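Local coordinates for protein Exo-beta-1,4-mannosidase (Rhizomucor miehei, PDB 4LYP) that probably hydrolyses beta-1,4-linked mannosides from their non-reducing ends as a secreted glycoside hydrolase family 5 beta-mannosidase, with some transglycosylation activity, at residues 65-74 against 124-134; 98-106 against 111-119. All coordinates share one frame; numbering follows the deposited sequence.

Contact 1: 65-74 against 124-134; sequences GMNLGADDCS and NEGVFVGLDYL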
loop_
_atom_site.group_PDB
_atom_site.type_symbol
_atom_site.label_atom_id
_atom_site.label_comp_id
_atom_site.label_asym_id
_atom_site.label_seq_id
_atom_site.Cartn_x
_atom_site.Cartn_y
_atom_site.Cartn_z
ATOM N N GLY A 65 8.721 -4.652 3.170
ATOM C CA GLY A 65 8.896 -6.010 3.688
ATOM C C GLY A 65 9.783 -6.848 2.798
ATOM O O GLY A 65 10.627 -7.626 3.278
ATOM N N MET A 66 9.571 -6.831 1.449
ATOM C CA MET A 66 10.358 -7.672 0.563
ATOM C C MET A 66 11.839 -7.353 0.719
ATOM O O MET A 66 12.694 -8.250 0.839
ATOM C CB MET A 66 9.863 -7.468 -0.855
ATOM C CG MET A 66 10.848 -7.956 -1.940
ATOM S SD MET A 66 10.164 -7.867 -3.615
ATOM C CE MET A 66 10.048 -6.091 -3.808
ATOM N N ASN A 67 12.207 -6.054 0.738
ATOM C CA ASN A 67 13.609 -5.685 0.859
ATOM C C ASN A 67 14.203 -6.000 2.207
ATOM O O ASN A 67 15.369 -6.391 2.294
ATOM C CB ASN A 67 13.838 -4.218 0.541
ATOM C CG ASN A 67 13.957 -3.963 -0.956
ATOM O OD1 ASN A 67 15.101 -4.137 -1.503
ATOM N ND2 ASN A 67 12.920 -3.638 -1.593
ATOM N N LEU A 68 13.428 -5.909 3.285
ATOM C CA LEU A 68 13.943 -6.303 4.612
ATOM C C LEU A 68 14.039 -7.830 4.750
ATOM O O LEU A 68 14.924 -8.323 5.477
ATOM C CB LEU A 68 13.083 -5.732 5.742
ATOM C CG LEU A 68 13.268 -4.241 5.997
ATOM C CD1 LEU A 68 12.307 -3.819 7.060
ATOM C CD2 LEU A 68 14.683 -3.889 6.375
ATOM N N GLY A 69 13.193 -8.606 4.052
ATOM C CA GLY A 69 13.275 -10.051 4.112
ATOM C C GLY A 69 14.421 -10.627 3.299
ATOM O O GLY A 69 14.733 -11.804 3.458
ATOM N N ALA A 70 15.025 -9.812 2.441
ATOM C CA ALA A 70 16.145 -10.307 1.616
ATOM C C ALA A 70 17.362 -10.658 2.503
ATOM O O ALA A 70 17.465 -10.155 3.596
ATOM C CB ALA A 70 16.491 -9.192 0.639
ATOM N N ASP A 71 18.249 -11.486 1.965
ATOM C CA ASP A 71 19.462 -11.827 2.767
ATOM C C ASP A 71 20.343 -10.596 2.898
ATOM O O ASP A 71 20.132 -9.498 2.236
ATOM C CB ASP A 71 20.244 -12.981 2.176
ATOM C CG ASP A 71 20.711 -12.743 0.742
ATOM O OD1 ASP A 71 20.924 -11.584 0.269
ATOM O OD2 ASP A 71 21.000 -13.810 0.113
ATOM N N ASP A 72 21.356 -10.670 3.746
ATOM C CA ASP A 72 22.187 -9.506 4.050
ATOM C C ASP A 72 22.859 -9.002 2.770
ATOM O O ASP A 72 23.013 -7.831 2.613
ATOM C CB ASP A 72 23.266 -9.911 5.092
ATOM C CG ASP A 72 22.642 -10.093 6.519
ATOM O OD1 ASP A 72 21.463 -9.646 6.753
ATOM O OD2 ASP A 72 23.302 -10.666 7.402
ATOM N N CYS A 73 23.326 -9.926 1.908
ATOM C CA CYS A 73 24.074 -9.447 0.762
ATOM C C CYS A 73 23.233 -8.617 -0.166
ATOM O O CYS A 73 23.779 -7.784 -0.856
ATOM C CB CYS A 73 24.735 -10.588 0.053
ATOM S SG CYS A 73 26.133 -11.123 1.097
ATOM N N SER A 74 21.894 -8.798 -0.152
ATOM C CA SER A 74 20.956 -8.080 -0.985
ATOM C C SER A 74 20.341 -6.891 -0.205
ATOM O O SER A 74 19.336 -6.328 -0.630
ATOM C CB SER A 74 19.841 -8.978 -1.452
ATOM O OG SER A 74 20.418 -10.069 -2.169
ATOM N N ASN A 124 16.432 -9.919 -9.488
ATOM C CA ASN A 124 17.412 -10.073 -8.413
ATOM C C ASN A 124 16.829 -11.115 -7.469
ATOM O O ASN A 124 15.893 -10.844 -6.714
ATOM C CB ASN A 124 17.600 -8.716 -7.703
ATOM C CG ASN A 124 18.668 -8.755 -6.690
ATOM O OD1 ASN A 124 18.794 -9.771 -5.950
ATOM N ND2 ASN A 124 19.447 -7.667 -6.552
ATOM N N GLU A 125 17.326 -12.336 -7.551
ATOM C CA GLU A 125 16.782 -13.452 -6.798
ATOM C C GLU A 125 16.890 -13.192 -5.323
ATOM O O GLU A 125 16.042 -13.630 -4.553
ATOM C CB GLU A 125 17.472 -14.742 -7.205
ATOM C CG GLU A 125 17.020 -15.944 -6.415
ATOM C CD GLU A 125 15.509 -16.341 -6.582
ATOM O OE1 GLU A 125 15.092 -17.270 -5.834
ATOM O OE2 GLU A 125 14.785 -15.784 -7.408
ATOM N N GLY A 126 17.949 -12.514 -4.843
ATOM C CA GLY A 126 18.056 -12.200 -3.414
ATOM C C GLY A 126 16.812 -11.392 -2.992
ATOM O O GLY A 126 16.230 -11.597 -1.871
ATOM N N VAL A 127 16.407 -10.435 -3.775
ATOM C CA VAL A 127 15.282 -9.595 -3.393
ATOM C C VAL A 127 13.963 -10.438 -3.511
ATOM O O VAL A 127 13.125 -10.369 -2.634
ATOM C CB VAL A 127 15.205 -8.314 -4.283
ATOM C CG1 VAL A 127 13.947 -7.513 -3.974
ATOM C CG2 VAL A 127 16.457 -7.485 -4.072
ATOM N N PHE A 128 13.821 -11.244 -4.539
ATOM C CA PHE A 128 12.660 -12.093 -4.654
ATOM C C PHE A 128 12.498 -13.020 -3.478
ATOM O O PHE A 128 11.389 -13.236 -2.968
ATOM C CB PHE A 128 12.710 -12.837 -5.998
ATOM C CG PHE A 128 11.383 -12.984 -6.711
ATOM C CD1 PHE A 128 10.160 -13.180 -6.043
ATOM C CD2 PHE A 128 11.373 -12.861 -8.147
ATOM C CE1 PHE A 128 8.968 -13.276 -6.777
ATOM C CE2 PHE A 128 10.193 -13.062 -8.861
ATOM C CZ PHE A 128 8.993 -13.207 -8.203
ATOM N N VAL A 129 13.624 -13.590 -3.023
ATOM C CA VAL A 129 13.553 -14.464 -1.839
ATOM C C VAL A 129 13.060 -13.669 -0.626
ATOM O O VAL A 129 12.414 -14.244 0.259
ATOM C CB VAL A 129 14.936 -15.155 -1.663
ATOM C CG1 VAL A 129 15.049 -15.763 -0.249
ATOM C CG2 VAL A 129 15.177 -16.205 -2.707
ATOM N N GLY A 130 13.364 -12.365 -0.551
ATOM C CA GLY A 130 12.818 -11.580 0.547
ATOM C C GLY A 130 11.301 -11.587 0.545
ATOM O O GLY A 130 10.668 -11.592 1.600
ATOM N N LEU A 131 10.698 -11.512 -0.650
ATOM C CA LEU A 131 9.224 -11.590 -0.727
ATOM C C LEU A 131 8.732 -12.978 -0.282
ATOM O O LEU A 131 7.714 -13.090 0.447
ATOM C CB LEU A 131 8.772 -11.261 -2.182
ATOM C CG LEU A 131 7.257 -11.178 -2.423
ATOM C CD1 LEU A 131 6.564 -10.176 -1.504
ATOM C CD2 LEU A 131 7.049 -10.804 -3.860
ATOM N N ASP A 132 9.466 -14.066 -0.591
ATOM C CA ASP A 132 9.087 -15.375 -0.113
ATOM C C ASP A 132 9.101 -15.397 1.413
ATOM O O ASP A 132 8.196 -15.924 2.033
ATOM C CB ASP A 132 10.137 -16.447 -0.576
ATOM C CG ASP A 132 10.143 -16.727 -2.053
ATOM O OD1 ASP A 132 9.207 -16.362 -2.800
ATOM O OD2 ASP A 132 11.139 -17.365 -2.484
ATOM N N TYR A 133 10.146 -14.855 2.044
ATOM C CA TYR A 133 10.233 -14.834 3.492
ATOM C C TYR A 133 9.160 -13.935 4.111
ATOM O O TYR A 133 8.590 -14.281 5.148
ATOM C CB TYR A 133 11.615 -14.368 3.990
ATOM C CG TYR A 133 12.631 -15.458 4.059
ATOM C CD1 TYR A 133 12.645 -16.313 5.113
ATOM C CD2 TYR A 133 13.530 -15.672 2.997
ATOM C CE1 TYR A 133 13.596 -17.358 5.176
ATOM C CE2 TYR A 133 14.466 -16.698 3.040
ATOM C CZ TYR A 133 14.483 -17.546 4.111
ATOM O OH TYR A 133 15.400 -18.553 4.198
ATOM N N LEU A 134 8.868 -12.799 3.480
ATOM C CA LEU A 134 7.771 -11.956 3.954
ATOM C C LEU A 134 6.472 -12.726 4.041
ATOM O O LEU A 134 5.802 -12.748 5.075
ATOM C CB LEU A 134 7.679 -10.729 3.040
ATOM C CG LEU A 134 6.441 -9.819 3.331
ATOM C CD1 LEU A 134 6.516 -9.236 4.727
ATOM C CD2 LEU A 134 6.434 -8.732 2.287
HETATM O O HOH W 1 17.324 -13.189 0.113
#
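Met66 to Ala70 pass over Gly130 of helix 125-134 so closely that the axes of helices 65-69 and 125-134 come within 6.7 Å, their directions 108° apart. The near approach is backbone on backbone: Gly130 CA lies 3.3 Å from Met66 O in a CA-H...O contact and makes a second one to Gly69 O. Gly69 and Gly130, both lacking side chains, let the chains close up here. Beside this spot Met66, its CG anti to the backbone N (chi1 163°), crosses Val127 and Leu131, with CG 3.7 Å from Val127 CG1 and 3.9 Å from Leu131 CB, while Leu134 CD2 covers the backbone of Gly65 and Met66. Toward the start of helix 125-134 the contact turns polar. A water takes the N-H of Asp71 and donates to Gly126 O. Asp71 OD1 accepts from Ser74 N, an Asx motif, and also from Ser74 OG, which holds that hydroxyl 3.4 Å from Gly126 CA. Asn124 caps the helix, its OD1 accepting from Val127 N at 3.3 Å. Arg78 NE of helix 78-90 hydrogen-bonds Gly69 O, and Arg78 makes a cation-pi contact with Tyr133. Helix 125-140 follows strand 95-99 of the TIM barrel, and its Leu134 touches Val98 there.

Contact 2: 98-106 against 111-119; sequences VMASSEGPD and RMRPSMMPQ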
loop_
_atom_site.group_PDB
_atom_site.type_symbol
_atom_site.label_atom_id
_atom_site.label_comp_id
_atom_site.label_asym_id
_atom_site.label_seq_id
_atom_site.Cartn_x
_atom_site.Cartn_y
_atom_site.Cartn_z
ATOM N N VAL A 98 1.606 -4.872 0.800
ATOM C CA VAL A 98 3.018 -5.039 0.547
ATOM C C VAL A 98 3.294 -4.729 -0.937
ATOM O O VAL A 98 2.411 -4.761 -1.761
ATOM C CB VAL A 98 3.546 -6.425 0.974
ATOM C CG1 VAL A 98 3.221 -6.653 2.442
ATOM C CG2 VAL A 98 3.013 -7.512 0.088
ATOM N N MET A 99 4.552 -4.485 -1.210
ATOM C CA MET A 99 4.959 -4.207 -2.581
ATOM C C MET A 99 5.648 -5.438 -3.180
ATOM O O MET A 99 6.613 -5.914 -2.720
ATOM C CB MET A 99 5.873 -2.975 -2.597
ATOM C CG MET A 99 6.269 -2.468 -3.990
ATOM S SD MET A 99 4.928 -2.209 -5.234
ATOM C CE MET A 99 5.610 -0.618 -5.566
ATOM N N ALA A 100 5.056 -5.927 -4.262
ATOM C CA ALA A 100 5.497 -7.119 -4.973
ATOM C C ALA A 100 6.053 -6.728 -6.360
ATOM O O ALA A 100 5.851 -7.453 -7.360
ATOM C CB ALA A 100 4.416 -8.131 -5.087
ATOM N N SER A 101 6.738 -5.588 -6.403
ATOM C CA SER A 101 7.395 -5.124 -7.610
ATOM C C SER A 101 8.442 -4.103 -7.157
ATOM O O SER A 101 8.288 -3.478 -6.111
ATOM C CB SER A 101 6.405 -4.457 -8.570
ATOM O OG SER A 101 5.959 -3.196 -8.099
ATOM N N SER A 102 9.465 -3.952 -8.005
ATOM C CA SER A 102 10.344 -2.760 -7.964
ATOM C C SER A 102 11.258 -2.889 -9.162
ATOM O O SER A 102 11.846 -3.933 -9.393
ATOM C CB SER A 102 11.093 -2.584 -6.668
ATOM O OG SER A 102 11.871 -3.668 -6.380
ATOM N N GLU A 103 11.417 -1.788 -9.875
ATOM C CA GLU A 103 12.123 -1.778 -11.131
ATOM C C GLU A 103 13.433 -1.035 -11.000
ATOM O O GLU A 103 13.520 0.032 -10.360
ATOM C CB GLU A 103 11.246 -1.183 -12.245
ATOM C CG GLU A 103 10.052 -2.067 -12.595
ATOM C CD GLU A 103 8.870 -1.919 -11.615
ATOM O OE1 GLU A 103 8.495 -0.843 -11.202
ATOM O OE2 GLU A 103 8.256 -3.010 -11.365
ATOM N N GLY A 104 14.479 -1.560 -11.670
ATOM C CA GLY A 104 15.747 -0.842 -11.836
ATOM C C GLY A 104 15.685 0.094 -13.044
ATOM O O GLY A 104 14.581 0.404 -13.538
ATOM N N PRO A 105 16.809 0.564 -13.557
ATOM C CA PRO A 105 18.185 0.204 -13.093
ATOM C C PRO A 105 18.510 0.741 -11.689
ATOM O O PRO A 105 17.850 1.681 -11.189
ATOM C CB PRO A 105 19.071 0.839 -14.164
ATOM C CG PRO A 105 18.307 1.923 -14.725
ATOM C CD PRO A 105 16.845 1.527 -14.711
ATOM N N ASP A 106 19.552 0.183 -11.089
ATOM C CA ASP A 106 19.863 0.426 -9.689
ATOM C C ASP A 106 20.765 1.631 -9.461
ATOM O O ASP A 106 21.286 1.824 -8.360
ATOM C CB ASP A 106 20.531 -0.837 -9.084
ATOM C CG ASP A 106 19.514 -2.025 -8.968
ATOM O OD1 ASP A 106 18.390 -1.716 -8.480
ATOM O OD2 ASP A 106 19.845 -3.137 -9.315
ATOM N N ARG A 111 14.401 5.708 -5.286
ATOM C CA ARG A 111 13.725 4.436 -5.388
ATOM C C ARG A 111 14.401 3.347 -4.567
ATOM O O ARG A 111 15.602 3.368 -4.207
ATOM C CB ARG A 111 13.552 3.918 -6.838
ATOM C CG ARG A 111 14.893 3.617 -7.573
ATOM C CD ARG A 111 14.667 3.022 -8.938
ATOM N NE ARG A 111 14.100 3.990 -9.839
ATOM C CZ ARG A 111 13.950 3.777 -11.168
ATOM N NH1 ARG A 111 13.565 4.761 -11.937
ATOM N NH2 ARG A 111 14.151 2.543 -11.628
ATOM N N MET A 112 13.636 2.288 -4.302
ATOM C CA MET A 112 14.103 1.122 -3.588
ATOM C C MET A 112 15.286 0.507 -4.280
ATOM O O MET A 112 15.283 0.303 -5.497
ATOM C CB MET A 112 12.977 0.094 -3.608
ATOM C CG MET A 112 11.729 0.568 -2.797
ATOM S SD MET A 112 10.134 -0.152 -3.343
ATOM C CE MET A 112 10.276 -1.880 -2.892
ATOM N N ARG A 113 16.303 0.159 -3.507
ATOM C CA ARG A 113 17.513 -0.441 -4.035
ATOM C C ARG A 113 17.970 -1.539 -3.057
ATOM O O ARG A 113 17.970 -1.311 -1.841
ATOM C CB ARG A 113 18.649 0.622 -4.171
ATOM C CG ARG A 113 19.861 0.116 -4.948
ATOM C CD ARG A 113 21.017 1.083 -4.944
ATOM N NE ARG A 113 20.712 2.319 -5.632
ATOM C CZ ARG A 113 20.759 3.577 -5.210
ATOM N NH1 ARG A 113 21.066 3.827 -3.953
ATOM N NH2 ARG A 113 20.529 4.595 -6.086
ATOM N N PRO A 114 18.435 -2.687 -3.540
ATOM C CA PRO A 114 18.407 -3.068 -4.953
ATOM C C PRO A 114 16.953 -3.389 -5.405
ATOM O O PRO A 114 16.119 -3.832 -4.573
ATOM C CB PRO A 114 19.315 -4.336 -4.995
ATOM C CG PRO A 114 19.151 -4.938 -3.600
ATOM C CD PRO A 114 18.918 -3.783 -2.665
ATOM N N SER A 115 16.694 -3.178 -6.685
ATOM C CA SER A 115 15.405 -3.465 -7.264
ATOM C C SER A 115 15.167 -4.997 -7.397
ATOM O O SER A 115 16.101 -5.796 -7.564
ATOM C CB SER A 115 15.293 -2.810 -8.623
ATOM O OG SER A 115 16.296 -3.252 -9.544
ATOM N N MET A 116 13.886 -5.341 -7.370
ATOM C CA MET A 116 13.497 -6.732 -7.640
ATOM C C MET A 116 13.767 -7.150 -9.110
ATOM O O MET A 116 14.140 -8.267 -9.391
ATOM C CB MET A 116 12.007 -6.847 -7.304
ATOM C CG MET A 116 11.395 -8.208 -7.375
ATOM S SD MET A 116 9.617 -8.063 -7.284
ATOM C CE MET A 116 9.196 -9.762 -6.852
ATOM N N MET A 117 13.485 -6.179 -10.002
ATOM C CA MET A 117 13.542 -6.447 -11.455
ATOM C C MET A 117 14.409 -5.335 -12.085
ATOM O O MET A 117 13.924 -4.315 -12.585
ATOM C CB MET A 117 12.171 -6.491 -12.051
ATOM C CG MET A 117 12.185 -6.982 -13.484
ATOM S SD MET A 117 10.583 -7.240 -14.270
ATOM C CE MET A 117 10.033 -5.571 -14.576
ATOM N N PRO A 118 15.747 -5.550 -12.084
ATOM C CA PRO A 118 16.644 -4.493 -12.567
ATOM C C PRO A 118 16.541 -4.165 -14.075
ATOM O O PRO A 118 16.820 -3.037 -14.466
ATOM C CB PRO A 118 18.095 -5.001 -12.188
ATOM C CG PRO A 118 17.863 -6.504 -11.997
ATOM C CD PRO A 118 16.482 -6.598 -11.355
ATOM N N GLN A 119 16.116 -5.149 -14.862
ATOM C CA GLN A 119 15.799 -4.938 -16.286
ATOM C C GLN A 119 14.574 -5.802 -16.531
ATOM O O GLN A 119 14.345 -6.787 -15.840
ATOM C CB GLN A 119 16.986 -5.444 -17.207
ATOM C CG GLN A 119 18.271 -4.709 -17.004
ATOM C CD GLN A 119 19.347 -5.219 -17.956
ATOM O OE1 GLN A 119 20.008 -6.165 -17.660
ATOM N NE2 GLN A 119 19.474 -4.575 -19.112
HETATM O O HOH W 2 13.370 -3.341 -4.238
HETATM O O HOH W 3 12.976 0.298 -7.324
HETATM O O HOH W 4 18.745 -5.474 -8.347
HETATM O O HOH W 5 16.929 0.529 -7.722
#
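Ser102 and Met116 meet in the buried, tightly packed half of this contact, where the chain beyond strand 95-99 runs beside the returning loop. Ser102 OG, set between its backbone N and carbonyl carbon (chi1 58°), accepts a nearly straight bond from Met116 N at 2.8 Å. Ser102 O accepts from Met117 N, and Gly104 N returns a bond to Met117 O at 3.0 Å; together they make a single beta bridge at Glu103 and Met117. Next to the bridge, Met116 SD lies 3.7 Å from Ser101 CA, and Met112 CE is 3.9 Å from Ser102 CB. Arg111 NH2 spans Glu103 O and Gly104 O, the second bond weak, while its NH1 hydrogen-bonds Gln161. Asp106, Arg113 and Pro118 form the partly exposed rim. Asp106 OD1 accepts Ser115 N at 2.9 Å and Ser115 OG at 2.8 Å from opposite faces of the carboxylate, and Arg113 NE grips Asp106 O at 2.8 Å. Waters bridge the segments on both sides. With two protein donors and a water on OD1, and both arginines near but not touching the carboxylate, Asp106 is probably an anion; the loop is held largely by hydrogen bonds that use main-chain N and O atoms.

In the fold
Contact 1 joins the short helix after strand 53-61 to the helix after strand 95-99 of the TIM barrel; contact 2 lies in the connection between strand 95-99 and helix 125-140, nested within the loop that contact 1 closes. Contact 1 relies on glycine backbones and apolar side chains, with no direct hydrogen bond between its segments, whereas contact 2 ties irregular chain to irregular chain by many hydrogen bonds and four bridging waters. Both are largely buried, though each has a partly exposed fringe. Contact 2 packs on the two helices that contact 1 joins: Met116 touches Met66, Phe128 and Leu131, and Asn124 N probably hydrogen-bonds Met116 O. The Met99 side chain of contact 2 is about 12 Å from a bound guanidine.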